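PDB 6QGM: VirX1 from Cyanophage Syn10, which iodinates diverse substrates as a marine viral halogenase, probably using a flavin cofactor as its tryptophan halogenase family relatives do. Local coordinates for residues N152-F157 against E510-L515; N144-N149 against M267-D272; Y94-S99 against D162-I167. All coordinates share one frame; numbering follows the deposited sequence.

Contact 1 (N152-F157 against E510-L515)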
ATOM      1  N   ASN B 152     -36.362   6.572  15.423  1.00 80.51           N
ATOM      2  CA  ASN B 152     -35.303   5.636  14.945  1.00 78.10           C
ATOM      3  C   ASN B 152     -35.530   4.242  15.544  1.00 77.01           C
ATOM      4  O   ASN B 152     -34.572   3.675  16.104  1.00 75.31           O
ATOM      5  CB  ASN B 152     -33.897   6.119  15.329  1.00 77.88           C
ATOM      6  CG  ASN B 152     -33.377   7.244  14.462  1.00 81.70           C
ATOM      7  OD1 ASN B 152     -33.090   8.332  14.968  1.00 82.06           O
ATOM      8  ND2 ASN B 152     -33.205   6.974  13.169  1.00 82.06           N
ATOM      9  N   LYS B 153     -36.742   3.691  15.395  1.00 78.22           N
ATOM     10  CA  LYS B 153     -37.175   2.409  16.024  1.00 76.43           C
ATOM     11  C   LYS B 153     -36.595   1.220  15.247  1.00 76.23           C
ATOM     12  O   LYS B 153     -36.605   0.104  15.803  1.00 78.75           O
ATOM     13  CB  LYS B 153     -38.696   2.326  16.136  1.00 75.34           C
ATOM     14  CG  LYS B 153     -39.284   3.053  17.336  1.00 77.30           C
ATOM     15  CD  LYS B 153     -40.781   2.993  17.478  1.00 77.42           C
ATOM     16  CE  LYS B 153     -41.292   4.154  18.301  1.00 80.41           C
ATOM     17  NZ  LYS B 153     -42.620   3.872  18.889  1.00 81.63           N
ATOM     18  N   ILE B 154     -36.116   1.439  14.016  1.00 73.94           N
ATOM     19  CA  ILE B 154     -35.256   0.465  13.274  1.00 71.38           C
ATOM     20  C   ILE B 154     -33.822   0.996  13.345  1.00 71.34           C
ATOM     21  O   ILE B 154     -33.504   2.016  12.741  1.00 70.13           O
ATOM     22  CB  ILE B 154     -35.785   0.259  11.842  1.00 68.85           C
ATOM     23  CG1 ILE B 154     -37.208  -0.311  11.859  1.00 68.28           C
ATOM     24  CG2 ILE B 154     -34.833  -0.612  11.026  1.00 68.09           C
ATOM     25  CD1 ILE B 154     -37.325  -1.787  12.228  1.00 68.74           C
ATOM     26  N   PRO B 155     -32.928   0.378  14.149  1.00 71.03           N
ATOM     27  CA  PRO B 155     -31.601   0.935  14.402  1.00 71.65           C
ATOM     28  C   PRO B 155     -30.747   1.083  13.140  1.00 70.44           C
ATOM     29  O   PRO B 155     -30.706   0.147  12.373  1.00 70.92           O
ATOM     30  CB  PRO B 155     -30.936  -0.087  15.327  1.00 72.76           C
ATOM     31  CG  PRO B 155     -32.085  -0.839  15.963  1.00 72.67           C
ATOM     32  CD  PRO B 155     -33.170  -0.857  14.905  1.00 71.74           C
ATOM     33  N   ASN B 156     -30.122   2.251  12.962  1.00 69.94           N
ATOM     34  CA  ASN B 156     -29.046   2.485  11.960  1.00 68.41           C
ATOM     35  C   ASN B 156     -29.582   2.327  10.532  1.00 63.95           C
ATOM     36  O   ASN B 156     -28.794   1.986   9.640  1.00 64.98           O
ATOM     37  CB  ASN B 156     -27.844   1.564  12.213  1.00 69.69           C
ATOM     38  CG  ASN B 156     -26.784   2.220  13.082  1.00 72.64           C
ATOM     39  OD1 ASN B 156     -26.304   1.637  14.062  1.00 74.98           O
ATOM     40  ND2 ASN B 156     -26.429   3.450  12.746  1.00 72.14           N
ATOM     41  N   PHE B 157     -30.870   2.610  10.318  1.00 62.38           N
ATOM     42  CA  PHE B 157     -31.554   2.588   9.001  1.00 60.55           C
ATOM     43  C   PHE B 157     -32.034   3.998   8.667  1.00 62.89           C
ATOM     44  O   PHE B 157     -32.748   4.602   9.488  1.00 63.06           O
ATOM     45  CB  PHE B 157     -32.749   1.638   9.032  1.00 60.22           C
ATOM     46  CG  PHE B 157     -33.644   1.708   7.818  1.00 60.45           C
ATOM     47  CD1 PHE B 157     -33.190   1.279   6.571  1.00 60.71           C
ATOM     48  CD2 PHE B 157     -34.938   2.196   7.931  1.00 60.58           C
ATOM     49  CE1 PHE B 157     -34.017   1.348   5.454  1.00 60.73           C
ATOM     50  CE2 PHE B 157     -35.757   2.249   6.816  1.00 61.14           C
ATOM     51  CZ  PHE B 157     -35.305   1.831   5.581  1.00 60.49           C
ATOM     52  N   GLU B 510     -41.601  -8.806  16.120  1.00 66.58           N
ATOM     53  CA  GLU B 510     -42.956  -8.421  16.596  1.00 67.60           C
ATOM     54  C   GLU B 510     -43.238  -6.966  16.196  1.00 65.82           C
ATOM     55  O   GLU B 510     -44.356  -6.705  15.718  1.00 66.43           O
ATOM     56  CB  GLU B 510     -43.116  -8.636  18.103  1.00 71.29           C
ATOM     57  CG  GLU B 510     -44.567  -8.615  18.531  1.00 76.53           C
ATOM     58  CD  GLU B 510     -44.854  -8.487  20.019  1.00 82.98           C
ATOM     59  OE1 GLU B 510     -43.900  -8.442  20.837  1.00 86.39           O
ATOM     60  OE2 GLU B 510     -46.046  -8.427  20.352  1.00 87.18           O
ATOM     61  N   TYR B 511     -42.277  -6.055  16.371  1.00 64.42           N
ATOM     62  CA  TYR B 511     -42.453  -4.607  16.063  1.00 64.99           C
ATOM     63  C   TYR B 511     -42.593  -4.431  14.545  1.00 63.34           C
ATOM     64  O   TYR B 511     -43.478  -3.674  14.089  1.00 59.54           O
ATOM     65  CB  TYR B 511     -41.304  -3.725  16.575  1.00 63.84           C
ATOM     66  CG  TYR B 511     -41.379  -2.326  16.021  1.00 64.05           C
ATOM     67  CD1 TYR B 511     -42.422  -1.486  16.374  1.00 64.79           C
ATOM     68  CD2 TYR B 511     -40.474  -1.873  15.073  1.00 63.03           C
ATOM     69  CE1 TYR B 511     -42.538  -0.214  15.842  1.00 65.43           C
ATOM     70  CE2 TYR B 511     -40.583  -0.605  14.526  1.00 63.09           C
ATOM     71  CZ  TYR B 511     -41.628   0.218  14.896  1.00 64.30           C
ATOM     72  OH  TYR B 511     -41.751   1.453  14.336  1.00 66.19           O
ATOM     73  N   VAL B 512     -41.726  -5.107  13.793  1.00 64.22           N
ATOM     74  CA  VAL B 512     -41.639  -5.005  12.307  1.00 64.67           C
ATOM     75  C   VAL B 512     -42.957  -5.502  11.704  1.00 65.01           C
ATOM     76  O   VAL B 512     -43.371  -4.936  10.676  1.00 65.77           O
ATOM     77  CB  VAL B 512     -40.396  -5.740  11.773  1.00 63.13           C
ATOM     78  CG1 VAL B 512     -40.558  -6.214  10.333  1.00 65.88           C
ATOM     79  CG2 VAL B 512     -39.154  -4.860  11.912  1.00 63.02           C
ATOM     80  N   LYS B 513     -43.635  -6.444  12.361  1.00 63.50           N
ATOM     81  CA  LYS B 513     -44.945  -6.992  11.912  1.00 63.84           C
ATOM     82  C   LYS B 513     -46.080  -5.973  12.097  1.00 65.38           C
ATOM     83  O   LYS B 513     -47.123  -6.167  11.467  1.00 65.07           O
ATOM     84  CB  LYS B 513     -45.214  -8.314  12.624  1.00 64.86           C
ATOM     85  CG  LYS B 513     -44.353  -9.439  12.075  1.00 65.19           C
ATOM     86  CD  LYS B 513     -44.503 -10.757  12.749  1.00 68.19           C
ATOM     87  CE  LYS B 513     -43.921 -11.872  11.904  1.00 69.34           C
ATOM     88  NZ  LYS B 513     -44.307 -13.207  12.423  1.00 73.22           N
ATOM     89  N   THR B 514     -45.896  -4.924  12.905  1.00 66.71           N
ATOM     90  CA  THR B 514     -46.891  -3.827  13.069  1.00 67.90           C
ATOM     91  C   THR B 514     -46.708  -2.786  11.955  1.00 65.95           C
ATOM     92  O   THR B 514     -47.586  -1.926  11.799  1.00 64.51           O
ATOM     93  CB  THR B 514     -46.819  -3.180  14.462  1.00 69.52           C
ATOM     94  OG1 THR B 514     -45.714  -2.272  14.526  1.00 69.55           O
ATOM     95  CG2 THR B 514     -46.740  -4.201  15.575  1.00 69.34           C
ATOM     96  N   LEU B 515     -45.600  -2.849  11.211  1.00 67.28           N
ATOM     97  CA  LEU B 515     -45.272  -1.867  10.137  1.00 67.01           C
ATOM     98  C   LEU B 515     -46.091  -2.207   8.894  1.00 65.87           C
ATOM     99  O   LEU B 515     -46.468  -3.358   8.684  1.00 66.72           O
ATOM    100  CB  LEU B 515     -43.774  -1.896   9.822  1.00 64.85           C
ATOM    101  CG  LEU B 515     -42.860  -1.352  10.930  1.00 66.87           C
ATOM    102  CD1 LEU B 515     -41.390  -1.583  10.583  1.00 65.70           C
ATOM    103  CD2 LEU B 515     -43.111   0.138  11.183  1.00 67.23           C
TER
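The C-terminal part of helix 494-512 meets a beta-turn loop here, the loop between helices 137-143 and 159-162, and the join is made by apolar contact. On the loop side a type II turn runs from I154 to F157; on the helix side a type I turn spans V512 to L515. The K153 chain lies across the Y511 phenol at the more exposed side. CG of K153 stands anti to its own carbonyl carbon (chi1 -82°), and the rest of the chain is extended, so that the aliphatic part crosses the phenol at about a right angle before the amine leads away. Its CD comes within 3.6 Å of Y511 OH, while K153 CB lies 3.8 Å from Y511 CZ, approaching the ring obliquely. I154 works deeper. CD1 at the tip of its longer branch touches CG2 of V512 at 3.6 Å, and the same methyl sits at the edge of the Y511 ring, near its plane, 4.2 Å from Y511 CE2. L515 CD1 is a looser neighbour, at 4.4 Å from I154 CD1.

Two hydrogen bonds from T514 converge on the carbonyl oxygen of Y511, one from T514 N and one, at 2.7 Å, from T514 OG1, which lies in the carbonyl plane. Y139 of helix 137-143 also packs on V512. The contact is thus plain apolar packing between a type II turn, reaching out through I154, and the C-terminal part of helix 494-512 with the type I turn that follows Y511.

Contact 2 (N144-N149 against M267-D272)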
ATOM      1  N   ASN B 144     -40.910  -8.174   4.573  1.00 54.10           N
ATOM      2  CA  ASN B 144     -41.510  -7.437   3.426  1.00 54.96           C
ATOM      3  C   ASN B 144     -42.285  -6.219   3.962  1.00 57.01           C
ATOM      4  O   ASN B 144     -43.441  -5.992   3.544  1.00 57.42           O
ATOM      5  CB  ASN B 144     -42.401  -8.373   2.601  1.00 54.93           C
ATOM      6  CG  ASN B 144     -42.766  -7.799   1.255  1.00 54.05           C
ATOM      7  OD1 ASN B 144     -41.915  -7.240   0.556  1.00 52.36           O
ATOM      8  ND2 ASN B 144     -44.034  -7.936   0.900  1.00 55.80           N
ATOM      9  N   ARG B 145     -41.659  -5.450   4.852  1.00 56.88           N
ATOM     10  CA  ARG B 145     -42.249  -4.249   5.487  1.00 57.33           C
ATOM     11  C   ARG B 145     -41.411  -3.033   5.110  1.00 56.10           C
ATOM     12  O   ARG B 145     -40.267  -3.214   4.676  1.00 51.86           O
ATOM     13  CB  ARG B 145     -42.327  -4.419   7.007  1.00 58.31           C
ATOM     14  CG  ARG B 145     -42.917  -5.746   7.448  1.00 58.71           C
ATOM     15  CD  ARG B 145     -44.284  -6.008   6.850  1.00 60.61           C
ATOM     16  NE  ARG B 145     -44.869  -7.198   7.437  1.00 61.06           N
ATOM     17  CZ  ARG B 145     -45.836  -7.190   8.342  1.00 63.71           C
ATOM     18  NH1 ARG B 145     -46.389  -6.061   8.753  1.00 65.06           N
ATOM     19  NH2 ARG B 145     -46.281  -8.328   8.833  1.00 66.99           N
ATOM     20  N   LEU B 146     -41.964  -1.840   5.323  1.00 58.38           N
ATOM     21  CA  LEU B 146     -41.258  -0.567   5.060  1.00 59.15           C
ATOM     22  C   LEU B 146     -41.765   0.513   6.020  1.00 62.56           C
ATOM     23  O   LEU B 146     -42.937   0.441   6.457  1.00 66.80           O
ATOM     24  CB  LEU B 146     -41.475  -0.200   3.592  1.00 58.54           C
ATOM     25  CG  LEU B 146     -40.388   0.640   2.931  1.00 58.08           C
ATOM     26  CD1 LEU B 146     -38.996   0.147   3.264  1.00 56.00           C
ATOM     27  CD2 LEU B 146     -40.575   0.645   1.423  1.00 58.55           C
ATOM     28  N   THR B 147     -40.893   1.463   6.354  1.00 61.89           N
ATOM     29  CA  THR B 147     -41.164   2.588   7.283  1.00 62.34           C
ATOM     30  C   THR B 147     -40.160   3.699   6.978  1.00 63.99           C
ATOM     31  O   THR B 147     -39.036   3.350   6.520  1.00 61.54           O
ATOM     32  CB  THR B 147     -41.071   2.145   8.745  1.00 61.03           C
ATOM     33  OG1 THR B 147     -41.027   3.312   9.562  1.00 61.36           O
ATOM     34  CG2 THR B 147     -39.839   1.326   9.024  1.00 59.29           C
ATOM     35  N   ARG B 148     -40.529   4.963   7.229  1.00 65.19           N
ATOM     36  CA  ARG B 148     -39.584   6.106   7.095  1.00 64.86           C
ATOM     37  C   ARG B 148     -38.717   6.205   8.353  1.00 64.22           C
ATOM     38  O   ARG B 148     -37.724   6.948   8.304  1.00 64.00           O
ATOM     39  CB  ARG B 148     -40.331   7.408   6.814  1.00 67.18           C
ATOM     40  CG  ARG B 148     -40.989   7.443   5.447  1.00 68.18           C
ATOM     41  CD  ARG B 148     -40.915   8.810   4.781  1.00 70.44           C
ATOM     42  NE  ARG B 148     -41.442   8.750   3.431  1.00 71.84           N
ATOM     43  CZ  ARG B 148     -42.738   8.726   3.132  1.00 74.94           C
ATOM     44  NH1 ARG B 148     -43.646   8.720   4.098  1.00 78.58           N
ATOM     45  NH2 ARG B 148     -43.148   8.663   1.876  1.00 73.91           N
ATOM     46  N   ASN B 149     -39.059   5.461   9.411  1.00 63.78           N
ATOM     47  CA  ASN B 149     -38.190   5.306  10.603  1.00 65.76           C
ATOM     48  C   ASN B 149     -37.977   6.690  11.250  1.00 72.51           C
ATOM     49  O   ASN B 149     -36.879   6.928  11.794  1.00 73.36           O
ATOM     50  CB  ASN B 149     -36.876   4.606  10.221  1.00 61.87           C
ATOM     51  CG  ASN B 149     -36.092   4.092  11.406  1.00 60.00           C
ATOM     52  OD1 ASN B 149     -36.669   3.563  12.355  1.00 57.66           O
ATOM     53  ND2 ASN B 149     -34.778   4.195  11.326  1.00 57.56           N
ATOM     54  N   MET B 267     -44.808  -8.883  -4.298  1.00 59.62           N
ATOM     55  CA  MET B 267     -44.070  -7.634  -4.620  1.00 58.84           C
ATOM     56  C   MET B 267     -43.066  -7.348  -3.507  1.00 60.70           C
ATOM     57  O   MET B 267     -43.328  -6.486  -2.648  1.00 64.27           O
ATOM     58  CB  MET B 267     -45.024  -6.450  -4.787  1.00 57.66           C
ATOM     59  CG  MET B 267     -44.356  -5.249  -5.381  1.00 55.85           C
ATOM     60  SD  MET B 267     -45.477  -3.848  -5.413  1.00 56.67           S
ATOM     61  CE  MET B 267     -46.860  -4.568  -6.302  1.00 58.68           C
ATOM     62  N   HIS B 268     -41.934  -8.050  -3.544  1.00 62.72           N
ATOM     63  CA  HIS B 268     -40.932  -8.056  -2.454  1.00 62.11           C
ATOM     64  C   HIS B 268     -40.091  -6.780  -2.472  1.00 63.77           C
ATOM     65  O   HIS B 268     -39.720  -6.283  -3.551  1.00 61.77           O
ATOM     66  CB  HIS B 268     -40.102  -9.342  -2.492  1.00 58.56           C
ATOM     67  CG  HIS B 268     -40.899 -10.531  -2.068  1.00 57.33           C
ATOM     68  ND1 HIS B 268     -40.568 -11.803  -2.423  1.00 57.01           N
ATOM     69  CD2 HIS B 268     -42.034 -10.631  -1.343  1.00 57.57           C
ATOM     70  CE1 HIS B 268     -41.451 -12.641  -1.929  1.00 57.96           C
ATOM     71  NE2 HIS B 268     -42.356 -11.947  -1.264  1.00 58.19           N
ATOM     72  N   ASN B 269     -39.926  -6.259  -1.258  1.00 67.18           N
ATOM     73  CA  ASN B 269     -38.830  -5.421  -0.715  1.00 67.05           C
ATOM     74  C   ASN B 269     -37.410  -5.730  -1.248  1.00 66.02           C
ATOM     75  O   ASN B 269     -36.493  -5.022  -0.805  1.00 61.71           O
ATOM     76  CB  ASN B 269     -38.804  -5.694   0.787  1.00 69.58           C
ATOM     77  CG  ASN B 269     -38.754  -4.440   1.612  1.00 70.92           C
ATOM     78  OD1 ASN B 269     -38.604  -3.347   1.072  1.00 76.07           O
ATOM     79  ND2 ASN B 269     -38.897  -4.602   2.915  1.00 72.13           N
ATOM     80  N   VAL B 270     -37.183  -6.783  -2.054  1.00 63.34           N
ATOM     81  CA  VAL B 270     -35.804  -7.263  -2.388  1.00 62.46           C
ATOM     82  C   VAL B 270     -35.684  -7.722  -3.852  1.00 60.32           C
ATOM     83  O   VAL B 270     -36.690  -8.142  -4.439  1.00 57.55           O
ATOM     84  CB  VAL B 270     -35.352  -8.401  -1.451  1.00 65.59           C
ATOM     85  CG1 VAL B 270     -35.509  -8.035   0.017  1.00 68.42           C
ATOM     86  CG2 VAL B 270     -36.059  -9.712  -1.761  1.00 66.94           C
ATOM     87  N   THR B 271     -34.462  -7.649  -4.392  1.00 58.26           N
ATOM     88  CA  THR B 271     -34.012  -8.389  -5.597  1.00 58.81           C
ATOM     89  C   THR B 271     -33.526  -9.772  -5.140  1.00 59.47           C
ATOM     90  O   THR B 271     -32.536  -9.823  -4.398  1.00 60.95           O
ATOM     91  CB  THR B 271     -32.922  -7.633  -6.372  1.00 57.18           C
ATOM     92  OG1 THR B 271     -33.318  -6.290  -6.635  1.00 57.82           O
ATOM     93  CG2 THR B 271     -32.613  -8.272  -7.701  1.00 56.63           C
ATOM     94  N   ASP B 272     -34.234 -10.839  -5.521  1.00 60.87           N
ATOM     95  CA  ASP B 272     -33.829 -12.243  -5.243  1.00 60.41           C
ATOM     96  C   ASP B 272     -32.932 -12.724  -6.381  1.00 60.89           C
ATOM     97  O   ASP B 272     -33.247 -12.471  -7.558  1.00 62.00           O
ATOM     98  CB  ASP B 272     -35.009 -13.203  -5.071  1.00 60.39           C
ATOM     99  CG  ASP B 272     -34.611 -14.617  -4.667  1.00 60.22           C
ATOM    100  OD1 ASP B 272     -33.692 -14.760  -3.849  1.00 59.60           O
ATOM    101  OD2 ASP B 272     -35.240 -15.566  -5.166  1.00 63.26           O
TER
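Two chain segments that have each just left a helix come together here, with the CA atoms of N144 and N269 5.3 Å apart. N144 closes helix 137-143 in a Schellman motif with positive phi (57°), and M267 is the first non-helical residue after helix 263-266. CG of N144 stands anti to its backbone N, which carries the amide across to the second segment. There OD1 accepts from the backbone N of N269 at 2.9 Å, a nearly straight bond that arrives almost along the C=O axis. The same oxygen lies at the edge of the H268 ring, 3.9 Å from H268 CD2, with amide and ring planes 80° apart. N269 answers with its own side chain: ND2 reaches R145 O at 2.6 Å, but the N-H is bent to 127° and the bond is weak. A second weak bond takes ND2 to L140 O in the last turn of helix 137-143. CD1 of L146 rests 4.1 Å from N269 OD1. The guanidinium of R145 turns instead to the carbonyls of L515 and K513. One well-formed bond from N269 N, seconded by the weak one from its ND2, joins the Schellman-capped end of helix 137-143 to the lead-in of strand 270-275.

Contact 3 (Y94-S99 against D162-I167)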
ATOM      1  N   TYR B  94     -27.773  -9.582   1.594  1.00 54.37           N
ATOM      2  CA  TYR B  94     -26.898  -8.384   1.640  1.00 50.74           C
ATOM      3  C   TYR B  94     -27.833  -7.185   1.729  1.00 49.86           C
ATOM      4  O   TYR B  94     -28.269  -6.669   0.705  1.00 47.43           O
ATOM      5  CB  TYR B  94     -25.978  -8.331   0.417  1.00 50.79           C
ATOM      6  CG  TYR B  94     -25.000  -7.187   0.397  1.00 52.21           C
ATOM      7  CD1 TYR B  94     -24.667  -6.520   1.566  1.00 55.10           C
ATOM      8  CD2 TYR B  94     -24.398  -6.765  -0.783  1.00 52.84           C
ATOM      9  CE1 TYR B  94     -23.752  -5.478   1.568  1.00 54.79           C
ATOM     10  CE2 TYR B  94     -23.476  -5.730  -0.796  1.00 52.60           C
ATOM     11  CZ  TYR B  94     -23.161  -5.079   0.383  1.00 53.77           C
ATOM     12  OH  TYR B  94     -22.261  -4.056   0.417  1.00 58.69           O
ATOM     13  N   PRO B  95     -28.215  -6.753   2.958  1.00 50.54           N
ATOM     14  CA  PRO B  95     -29.106  -5.605   3.147  1.00 49.36           C
ATOM     15  C   PRO B  95     -28.339  -4.296   2.954  1.00 49.61           C
ATOM     16  O   PRO B  95     -27.153  -4.317   3.162  1.00 48.93           O
ATOM     17  CB  PRO B  95     -29.553  -5.766   4.599  1.00 49.40           C
ATOM     18  CG  PRO B  95     -28.343  -6.358   5.263  1.00 49.60           C
ATOM     19  CD  PRO B  95     -27.784  -7.325   4.242  1.00 49.10           C
ATOM     20  N   PHE B  96     -29.009  -3.205   2.577  1.00 52.38           N
ATOM     21  CA  PHE B  96     -28.386  -1.867   2.395  1.00 54.90           C
ATOM     22  C   PHE B  96     -28.127  -1.241   3.771  1.00 55.91           C
ATOM     23  O   PHE B  96     -28.934  -1.385   4.713  1.00 57.99           O
ATOM     24  CB  PHE B  96     -29.268  -0.971   1.535  1.00 57.57           C
ATOM     25  CG  PHE B  96     -29.185  -1.283   0.069  1.00 60.33           C
ATOM     26  CD1 PHE B  96     -27.990  -1.133  -0.617  1.00 61.45           C
ATOM     27  CD2 PHE B  96     -30.297  -1.725  -0.627  1.00 66.09           C
ATOM     28  CE1 PHE B  96     -27.903  -1.417  -1.976  1.00 64.02           C
ATOM     29  CE2 PHE B  96     -30.212  -2.011  -1.988  1.00 66.56           C
ATOM     30  CZ  PHE B  96     -29.009  -1.875  -2.663  1.00 65.91           C
ATOM     31  N   GLY B  97     -26.990  -0.569   3.886  1.00 56.35           N
ATOM     32  CA  GLY B  97     -26.529   0.036   5.141  1.00 58.32           C
ATOM     33  C   GLY B  97     -25.190   0.727   4.945  1.00 60.57           C
ATOM     34  O   GLY B  97     -24.287   0.175   4.318  1.00 55.34           O
ATOM     35  N   PRO B  98     -24.977   1.904   5.569  1.00 68.32           N
ATOM     36  CA  PRO B  98     -23.708   2.608   5.402  1.00 69.93           C
ATOM     37  C   PRO B  98     -22.605   1.793   6.093  1.00 70.12           C
ATOM     38  O   PRO B  98     -21.544   1.634   5.516  1.00 75.72           O
ATOM     39  CB  PRO B  98     -23.969   3.946   6.098  1.00 73.66           C
ATOM     40  CG  PRO B  98     -24.993   3.604   7.188  1.00 74.75           C
ATOM     41  CD  PRO B  98     -25.851   2.494   6.605  1.00 71.48           C
ATOM     42  N   SER B  99     -22.927   1.252   7.272  1.00 70.05           N
ATOM     43  CA  SER B  99     -21.990   0.634   8.251  1.00 70.04           C
ATOM     44  C   SER B  99     -22.715  -0.463   9.034  1.00 67.66           C
ATOM     45  O   SER B  99     -23.949  -0.436   9.081  1.00 67.34           O
ATOM     46  CB  SER B  99     -21.414   1.664   9.203  1.00 73.10           C
ATOM     47  OG  SER B  99     -22.447   2.319   9.937  1.00 76.26           O
ATOM     48  N   ASP B 162     -30.681   4.277   2.602  1.00 60.90           N
ATOM     49  CA  ASP B 162     -30.551   2.813   2.832  1.00 59.85           C
ATOM     50  C   ASP B 162     -31.670   2.058   2.119  1.00 58.39           C
ATOM     51  O   ASP B 162     -31.715   0.823   2.256  1.00 60.77           O
ATOM     52  CB  ASP B 162     -30.574   2.456   4.321  1.00 63.39           C
ATOM     53  CG  ASP B 162     -29.333   2.905   5.069  1.00 68.10           C
ATOM     54  OD1 ASP B 162     -28.295   3.147   4.402  1.00 71.70           O
ATOM     55  OD2 ASP B 162     -29.417   3.008   6.324  1.00 75.11           O
ATOM     56  N   THR B 163     -32.542   2.756   1.391  1.00 59.17           N
ATOM     57  CA  THR B 163     -33.537   2.126   0.491  1.00 58.80           C
ATOM     58  C   THR B 163     -33.213   2.547  -0.936  1.00 57.75           C
ATOM     59  O   THR B 163     -33.154   3.761  -1.184  1.00 60.68           O
ATOM     60  CB  THR B 163     -34.973   2.478   0.884  1.00 61.27           C
ATOM     61  OG1 THR B 163     -35.164   2.220   2.279  1.00 65.39           O
ATOM     62  CG2 THR B 163     -35.976   1.663   0.110  1.00 62.56           C
ATOM     63  N   ALA B 164     -32.987   1.565  -1.809  1.00 55.42           N
ATOM     64  CA  ALA B 164     -32.856   1.731  -3.275  1.00 54.72           C
ATOM     65  C   ALA B 164     -34.170   1.289  -3.938  1.00 56.38           C
ATOM     66  O   ALA B 164     -35.196   1.232  -3.231  1.00 57.32           O
ATOM     67  CB  ALA B 164     -31.669   0.952  -3.777  1.00 54.75           C
ATOM     68  N   TYR B 165     -34.154   0.990  -5.247  1.00 57.03           N
ATOM     69  CA  TYR B 165     -35.373   0.942  -6.104  1.00 57.56           C
ATOM     70  C   TYR B 165     -35.266  -0.179  -7.139  1.00 57.39           C
ATOM     71  O   TYR B 165     -34.158  -0.480  -7.594  1.00 61.69           O
ATOM     72  CB  TYR B 165     -35.566   2.288  -6.803  1.00 58.49           C
ATOM     73  CG  TYR B 165     -35.497   3.485  -5.885  1.00 60.83           C
ATOM     74  CD1 TYR B 165     -34.289   4.090  -5.572  1.00 62.30           C
ATOM     75  CD2 TYR B 165     -36.634   4.018  -5.312  1.00 63.11           C
ATOM     76  CE1 TYR B 165     -34.209   5.187  -4.726  1.00 60.98           C
ATOM     77  CE2 TYR B 165     -36.576   5.108  -4.457  1.00 63.87           C
ATOM     78  CZ  TYR B 165     -35.364   5.702  -4.171  1.00 62.75           C
ATOM     79  OH  TYR B 165     -35.317   6.784  -3.345  1.00 66.15           O
ATOM     80  N   HIS B 166     -36.397  -0.810  -7.449  1.00 56.71           N
ATOM     81  CA  HIS B 166     -36.658  -1.590  -8.694  1.00 54.69           C
ATOM     82  C   HIS B 166     -37.358  -0.655  -9.680  1.00 54.83           C
ATOM     83  O   HIS B 166     -38.328  -0.020  -9.268  1.00 60.69           O
ATOM     84  CB  HIS B 166     -37.519  -2.830  -8.404  1.00 52.01           C
ATOM     85  CG  HIS B 166     -36.948  -3.731  -7.361  1.00 50.14           C
ATOM     86  ND1 HIS B 166     -37.556  -3.929  -6.141  1.00 50.78           N
ATOM     87  CD2 HIS B 166     -35.847  -4.502  -7.354  1.00 47.92           C
ATOM     88  CE1 HIS B 166     -36.863  -4.796  -5.439  1.00 49.31           C
ATOM     89  NE2 HIS B 166     -35.806  -5.171  -6.168  1.00 47.39           N
ATOM     90  N   ILE B 167     -36.863  -0.533 -10.907  1.00 54.23           N
ATOM     91  CA  ILE B 167     -37.399   0.420 -11.923  1.00 55.41           C
ATOM     92  C   ILE B 167     -37.533  -0.296 -13.266  1.00 56.57           C
ATOM     93  O   ILE B 167     -36.764  -1.245 -13.531  1.00 58.15           O
ATOM     94  CB  ILE B 167     -36.494   1.665 -12.023  1.00 54.94           C
ATOM     95  CG1 ILE B 167     -35.153   1.344 -12.678  1.00 53.39           C
ATOM     96  CG2 ILE B 167     -36.306   2.315 -10.645  1.00 56.40           C
ATOM     97  CD1 ILE B 167     -34.239   2.533 -12.827  1.00 53.41           C
TER
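F96 and D162 meet where strand 91-95 gives way to loop and the chain approaches strand 164-168, their CA atoms 5.2 Å apart. The first shell is one of carbon against oxygen and carbon against carbon. CB of F96 sits 3.1 Å from the backbone O of D162, and CG of F96 stands anti to its own carbonyl carbon (chi1 -77°), which sends the ring onward to the A164 methyl. There F96 CE2 lies 3.8 Å from A164 CB and F96 CZ 4.0 Å from it; both the methyl and the D162 carbonyl approach the ring obliquely. Beside this, the D162 carboxylate crosses the ring of P98 at about a right angle, with OD1 at 3.4 Å from P98 CD and 3.7 Å from G97 CA.

Further out, polar groups fix these pieces. D162 OD2 accepts from the backbone N of N158, and the amide ND2 of N137 reaches two carbonyls, D162 O and F96 O, so a single asparagine bridges the two segments; N135 gives F96 O a further bond. F96 also bonds through its backbone to N77, and A164 to K76, which ties both partners to the chain at strand 74-76 and just beyond it. R486 of a second subunit packs on P98 and D162, so this corner adjoins the subunit interface.

The chemistry implies a division of labour: the two segments touch by packing, F96 CB on the D162 carbonyl, the F96 ring on the A164 methyl and P98 on the carboxylate, while N137 outside them bonds to a carbonyl on each. The bond from N158 N to D162 OD2 is consistent with a charged carboxylate.

Overall arrangement
Contacts 1 and 2 illustrate how one loop can join distant parts of a chain. The connection between helices 137-143 and 159-162 supplies a segment to each, and their centres are 12 Å apart; probable hydrogen bonds link R145 NH1 to L515 O at 2.7 Å and I154 N to N149 OD1 at 2.8 Å. Contact 3 is reached from both. Its centre lies 10 Å from that of contact 2, and H166 NE2 is 2.8 Å from T271 OG1, probably a hydrogen bond between neighbouring sheets. Contact 1 is about 16 Å away between centres, yet F157 CZ packs 3.3 Å from T163 OG1. With no flavin or substrate bound in this apo form, none of the three can be placed relative to the active site.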